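PDB 2DBB: putative HTH-type transcriptional regulator PH0061 from Pyrococcus horikoshii, which probably binds DNA sequence-specifically through a winged helix-turn-helix domain and regulates transcription as a member of the AsnC family. Local coordinates for the interface of chains A and B. Residues are numbered along the deposited sequence; one frame, centred on the assembly and turned at random. Chains: chain A/B, Putative HTH-type transcriptional regulator PH0061.

Contact 1: the interface of chains A and B. Residues chain A 64-65; chain B 5, 7, 12, 15, 52, 151.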
# COMPACT_ATOMS: atom_id res chain seq x y z
N LYS A 64 11.81 10.29 0.48
CA LYS A 64 12.07 11.58 -0.14
C LYS A 64 11.14 12.69 0.34
O LYS A 64 11.42 13.87 0.16
CB LYS A 64 12.00 11.47 -1.66
CG LYS A 64 13.10 10.60 -2.28
CD LYS A 64 12.97 10.58 -3.80
CE LYS A 64 13.93 9.59 -4.45
NZ LYS A 64 15.35 9.95 -4.18
N LEU A 65 10.02 12.32 0.95
CA LEU A 65 9.08 13.32 1.46
C LEU A 65 9.36 13.64 2.93
O LEU A 65 8.72 14.52 3.52
CB LEU A 65 7.63 12.85 1.31
CG LEU A 65 7.08 12.61 -0.11
CD1 LEU A 65 5.63 12.19 -0.02
CD2 LEU A 65 7.22 13.86 -0.93
N ARG B 5 14.13 14.74 2.85
CA ARG B 5 12.96 15.28 3.53
C ARG B 5 12.40 16.58 2.94
O ARG B 5 11.41 16.55 2.22
CB ARG B 5 13.27 15.50 5.02
CG ARG B 5 12.18 16.28 5.77
CD ARG B 5 12.38 16.22 7.27
NE ARG B 5 11.40 15.33 7.91
CZ ARG B 5 10.10 15.58 7.97
NH1 ARG B 5 9.28 14.72 8.57
NH2 ARG B 5 9.61 16.68 7.42
N LEU B 7 11.02 19.55 1.04
CA LEU B 7 10.51 19.67 -0.33
C LEU B 7 9.53 20.84 -0.41
O LEU B 7 8.71 21.03 0.48
CB LEU B 7 9.81 18.37 -0.73
CG LEU B 7 9.29 18.27 -2.17
CD1 LEU B 7 10.46 18.34 -3.14
CD2 LEU B 7 8.53 16.96 -2.35
N MET B 12 4.47 19.47 -2.17
CA MET B 12 3.83 18.59 -1.20
C MET B 12 2.31 18.60 -1.38
O MET B 12 1.67 17.55 -1.31
CB MET B 12 4.19 19.01 0.23
CG MET B 12 3.78 17.99 1.31
SD MET B 12 4.58 16.35 1.19
CE MET B 12 3.24 15.37 0.58
N VAL B 15 1.44 16.50 -4.23
CA VAL B 15 1.55 15.09 -3.89
C VAL B 15 0.30 14.65 -3.13
O VAL B 15 -0.29 13.60 -3.41
CB VAL B 15 2.81 14.83 -3.04
CG1 VAL B 15 2.70 13.49 -2.32
CG2 VAL B 15 4.04 14.85 -3.95
N ILE B 52 10.27 11.20 -6.70
CA ILE B 52 9.38 11.52 -5.59
C ILE B 52 8.02 10.84 -5.85
O ILE B 52 7.43 10.28 -4.93
CB ILE B 52 9.24 13.04 -5.41
CG1 ILE B 52 10.61 13.61 -5.04
CG2 ILE B 52 8.19 13.35 -4.33
CD1 ILE B 52 10.64 15.11 -4.78
N ILE B 151 -0.46 7.49 1.56
CA ILE B 151 -0.04 8.65 2.36
C ILE B 151 -1.28 9.43 2.79
O ILE B 151 -2.34 9.24 2.15
CB ILE B 151 0.88 9.60 1.56
CG1 ILE B 151 2.18 8.89 1.20
CG2 ILE B 151 1.21 10.83 2.40
CD1 ILE B 151 3.27 9.84 0.76
OXT ILE B 151 -1.17 10.23 3.74
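A:Leu65, at the end of the short 3-10 helix 63-65, meets B:Leu7, B:Met12, B:Val15, B:Ile52 and B:Ile151 as a hydrophobic knob set between the N-terminal region and the C-terminal residue of the partner. With CG opposite the carbonyl carbon and beside the backbone N (chi1 -63°), the side chain sends its two methyls to different walls.

The first methyl meets chain B segments flanking the helix-turn-helix: CD2 of A:Leu65 lies 3.6 Å from CG2 of B:Ile52 and equally far from CD2 of B:Leu7. The other faces helix 9-18 and the C-terminus. A:Leu65 and B:Val15 approach tip to tip, and CD1 of A:Leu65 is 3.9 Å from CG1 of B:Val15 and 4.0 Å from CE of B:Met12. The methionine chain bends at both chi2 and chi3 to bring that terminal methyl round to the leucine. The aliphatic part of A:Lys64 adds a looser cover, its CD standing 4.0 Å from CG1 of B:Ile52. The backbones of A:Lys64 and B:Arg5 also pass close to each other, though B:Arg5 is poorly ordered. A:Leu65 thus touches the N-terminal arm, the first helix, B:Ile52 and the C-terminal residue of the other chain. Packing is tightest where CD1 of A:Leu65 touches CD1 of B:Ile151 at 3.4 Å, slightly inside normal van der Waals contact.

Contact 2: the interface of chains A and B. Residues chain A 15, 18-19, 22, 53, 150; chain B 57-58.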
# COMPACT_ATOMS: atom_id res chain seq x y z
N VAL A 15 -8.24 -3.13 -14.94
CA VAL A 15 -7.76 -2.89 -13.59
C VAL A 15 -6.24 -3.01 -13.59
O VAL A 15 -5.54 -2.18 -12.99
CB VAL A 15 -8.37 -3.91 -12.60
CG1 VAL A 15 -7.83 -3.70 -11.20
CG2 VAL A 15 -9.88 -3.78 -12.60
N LEU A 18 -4.59 0.05 -15.38
CA LEU A 18 -4.68 1.23 -14.53
C LEU A 18 -3.79 1.11 -13.29
O LEU A 18 -3.34 2.11 -12.74
CB LEU A 18 -6.14 1.47 -14.13
CG LEU A 18 -7.08 1.93 -15.26
CD1 LEU A 18 -8.52 1.88 -14.79
CD2 LEU A 18 -6.72 3.34 -15.69
N SER A 19 -3.52 -0.12 -12.86
CA SER A 19 -2.65 -0.32 -11.70
C SER A 19 -1.23 0.04 -12.09
O SER A 19 -0.43 0.42 -11.24
CB SER A 19 -2.70 -1.77 -11.22
OG SER A 19 -3.96 -2.09 -10.68
N SER A 22 -2.33 4.82 -13.96
CA SER A 22 -3.69 5.30 -13.81
C SER A 22 -4.01 6.59 -14.55
O SER A 22 -5.16 7.02 -14.54
CB SER A 22 -4.02 5.48 -12.32
OG SER A 22 -3.35 6.62 -11.80
N ILE A 53 -12.85 -0.07 -8.06
CA ILE A 53 -11.75 0.88 -8.07
C ILE A 53 -12.20 1.92 -7.06
O ILE A 53 -13.17 2.64 -7.30
CB ILE A 53 -11.56 1.55 -9.44
CG1 ILE A 53 -11.14 0.51 -10.49
CG2 ILE A 53 -10.49 2.64 -9.34
CD1 ILE A 53 -10.87 1.09 -11.86
N ILE A 150 0.50 -1.76 -5.33
CA ILE A 150 -0.85 -2.08 -4.90
C ILE A 150 -1.46 -2.95 -5.99
O ILE A 150 -2.22 -2.46 -6.83
CB ILE A 150 -1.73 -0.82 -4.77
CG1 ILE A 150 -1.02 0.24 -3.92
CG2 ILE A 150 -3.07 -1.19 -4.15
CD1 ILE A 150 -1.78 1.53 -3.83
N THR B 57 -1.04 4.81 -9.81
CA THR B 57 -1.77 3.56 -9.74
C THR B 57 -3.18 3.73 -9.15
O THR B 57 -3.70 4.85 -9.08
CB THR B 57 -0.96 2.53 -8.91
OG1 THR B 57 -1.57 1.23 -9.00
CG2 THR B 57 -0.87 2.95 -7.46
N ILE B 58 -3.79 2.63 -8.74
CA ILE B 58 -5.13 2.67 -8.17
C ILE B 58 -5.23 1.84 -6.90
O ILE B 58 -4.40 0.97 -6.64
CB ILE B 58 -6.19 2.10 -9.15
CG1 ILE B 58 -5.84 0.64 -9.49
CG2 ILE B 58 -6.24 2.94 -10.41
CD1 ILE B 58 -6.92 -0.08 -10.30
O HOH W 1 0.41 -0.67 -7.93
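Strand 53-60 of chain B, within the asnC-type helix-turn-helix region, lays B:Thr57 and B:Ile58 against the C-terminal end of helix 9-20, the first helix of the corresponding domain in chain A. The strand binds through a hydroxyl: OG1 of B:Thr57 donates to the carbonyl O of A:Ser19 at 2.6 Å, meeting the C=O at 113° and only 16° from the carbonyl plane. Its placement opposite the backbone N (chi1 -171°) points OG1 at the helix end and turns methyl CG2 toward CD1 of A:Ile150. OG1 of B:Thr57 also lies 2.9 Å from water 1, which pairs with the backbone N of A:Ile150 at 2.8 Å, so this threonine links the helix end to the C-terminal segment of chain A.

B:Ile58 supplies the apolar half and buries much more surface here than its neighbours. Its CD1 meets CG1 of A:Val15 at 3.8 Å, the two side chains crossing at about a right angle, while CG2 packs beside CB of A:Leu18 and of A:Ser22. The hydroxyl OG of A:Ser19 lies against CG1 and CD1 of B:Ile58 and is held by a bond back along its own helix: OG of A:Ser19 donates to O of A:Val15 at 2.8 Å from above the carbonyl plane.

Contact 3: the interface of chains A and B. Residues chain A 56-58; chain B 18-19, 22, 55-56.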
# COMPACT_ATOMS: atom_id res chain seq x y z
N PHE A 56 -7.94 6.63 -7.45
CA PHE A 56 -6.87 6.83 -8.42
C PHE A 56 -5.86 7.58 -7.57
O PHE A 56 -6.10 8.72 -7.16
CB PHE A 56 -7.35 7.69 -9.58
CG PHE A 56 -8.29 6.96 -10.51
CD1 PHE A 56 -7.80 6.05 -11.44
CD2 PHE A 56 -9.67 7.15 -10.41
CE1 PHE A 56 -8.67 5.32 -12.26
CE2 PHE A 56 -10.55 6.43 -11.22
CZ PHE A 56 -10.05 5.52 -12.15
N THR A 57 -4.74 6.93 -7.28
CA THR A 57 -3.71 7.51 -6.42
C THR A 57 -2.31 7.37 -7.01
O THR A 57 -2.14 7.06 -8.18
CB THR A 57 -3.77 6.82 -5.01
OG1 THR A 57 -2.90 7.50 -4.09
CG2 THR A 57 -3.35 5.36 -5.11
N ILE A 58 -1.30 7.64 -6.19
CA ILE A 58 0.08 7.52 -6.62
C ILE A 58 0.89 6.81 -5.54
O ILE A 58 0.45 6.71 -4.39
CB ILE A 58 0.75 8.90 -6.87
CG1 ILE A 58 0.70 9.73 -5.57
CG2 ILE A 58 0.07 9.62 -8.02
CD1 ILE A 58 1.45 11.06 -5.64
N LEU B 18 -2.69 14.50 -5.70
CA LEU B 18 -2.56 13.38 -6.63
C LEU B 18 -2.79 12.03 -5.97
O LEU B 18 -3.16 11.07 -6.64
CB LEU B 18 -1.18 13.39 -7.27
CG LEU B 18 -0.94 14.54 -8.25
CD1 LEU B 18 0.50 14.52 -8.74
CD2 LEU B 18 -1.91 14.42 -9.41
N SER B 19 -2.57 11.97 -4.66
CA SER B 19 -2.77 10.72 -3.94
C SER B 19 -4.26 10.42 -3.77
O SER B 19 -4.63 9.27 -3.54
CB SER B 19 -2.06 10.77 -2.58
OG SER B 19 -2.62 11.74 -1.72
N SER B 22 -5.31 10.81 -8.84
CA SER B 22 -4.18 10.86 -9.74
C SER B 22 -4.53 11.17 -11.20
O SER B 22 -3.62 11.26 -12.03
CB SER B 22 -3.42 9.54 -9.68
OG SER B 22 -4.22 8.48 -10.17
N LYS B 55 4.95 6.12 -9.09
CA LYS B 55 3.95 5.46 -9.91
C LYS B 55 2.56 6.09 -9.78
O LYS B 55 2.23 6.69 -8.75
CB LYS B 55 3.90 3.99 -9.48
CG LYS B 55 3.00 3.08 -10.28
CD LYS B 55 3.10 1.67 -9.72
CE LYS B 55 2.45 0.65 -10.62
NZ LYS B 55 2.55 -0.71 -10.03
N PHE B 56 1.78 5.97 -10.84
CA PHE B 56 0.40 6.45 -10.88
C PHE B 56 -0.39 5.15 -10.92
O PHE B 56 -0.40 4.46 -11.94
CB PHE B 56 0.14 7.26 -12.16
CG PHE B 56 0.78 8.62 -12.14
CD1 PHE B 56 0.12 9.70 -11.58
CD2 PHE B 56 2.06 8.81 -12.65
CE1 PHE B 56 0.72 10.96 -11.53
CE2 PHE B 56 2.67 10.06 -12.60
CZ PHE B 56 2.00 11.14 -12.04
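Hydrogen bonds, strand pairing and apolar packing join strand 53-60 of chain A to the end of the first helix and the matching strand of chain B. Among the hydrogen bonds, OG1 of A:Thr57 donates to the carbonyl O of B:Ser19 at 2.5 Å, a short bond lying 16° from the carbonyl plane. One residue back, the carbonyl O of A:Phe56 accepts the amide N of B:Ser22 at 2.8 Å, the N-H reaching it from well above the carbonyl plane. OG of B:Ser22 adds a weak bond to O of A:Thr57. Replacing A:Thr57 with a valine would probably keep much of the bulk yet leave the carbonyl of B:Ser19 without its hydroxyl donor, weakening the tie between strand and helix end.

In the strand pairing, A:Ile58 forms an antiparallel bridge with B:Phe56, bringing the two 53-60 strands together.

Apolar packing completes the patch. A:Ile58 and B:Phe56 run side by side and point the same way; CG2 of A:Ile58 stands above the plane of the ring, just outside its rim, 3.6 Å from CD1 of B:Phe56. The first torsion of A:Ile58, 59°, wedges CG1 between its backbone N and carbonyl carbon, and that branch turns toward the helix, where CD1 rests 3.9 Å from CB of B:Leu18.

Contacts 2 and 3 are largely two-fold counterparts: strand 53-60 of each chain reaches the first helix of the other, and the centres of their C-alpha atoms lie about 9 Å apart. They differ in detail, since A:Ser19 still lies within helix 9-20 whereas B:Ser19 follows helix 9-18 and turns its hydroxyl differently. Contact 1 lies about 13 Å from contact 3 and about 21 Å from contact 2, between C-alpha centres, and meets the same chain B helix through other residues. Such reciprocal clasping of DNA-binding domains fits the dimers typical of this family and would probably fix how the two recognition helices are spaced.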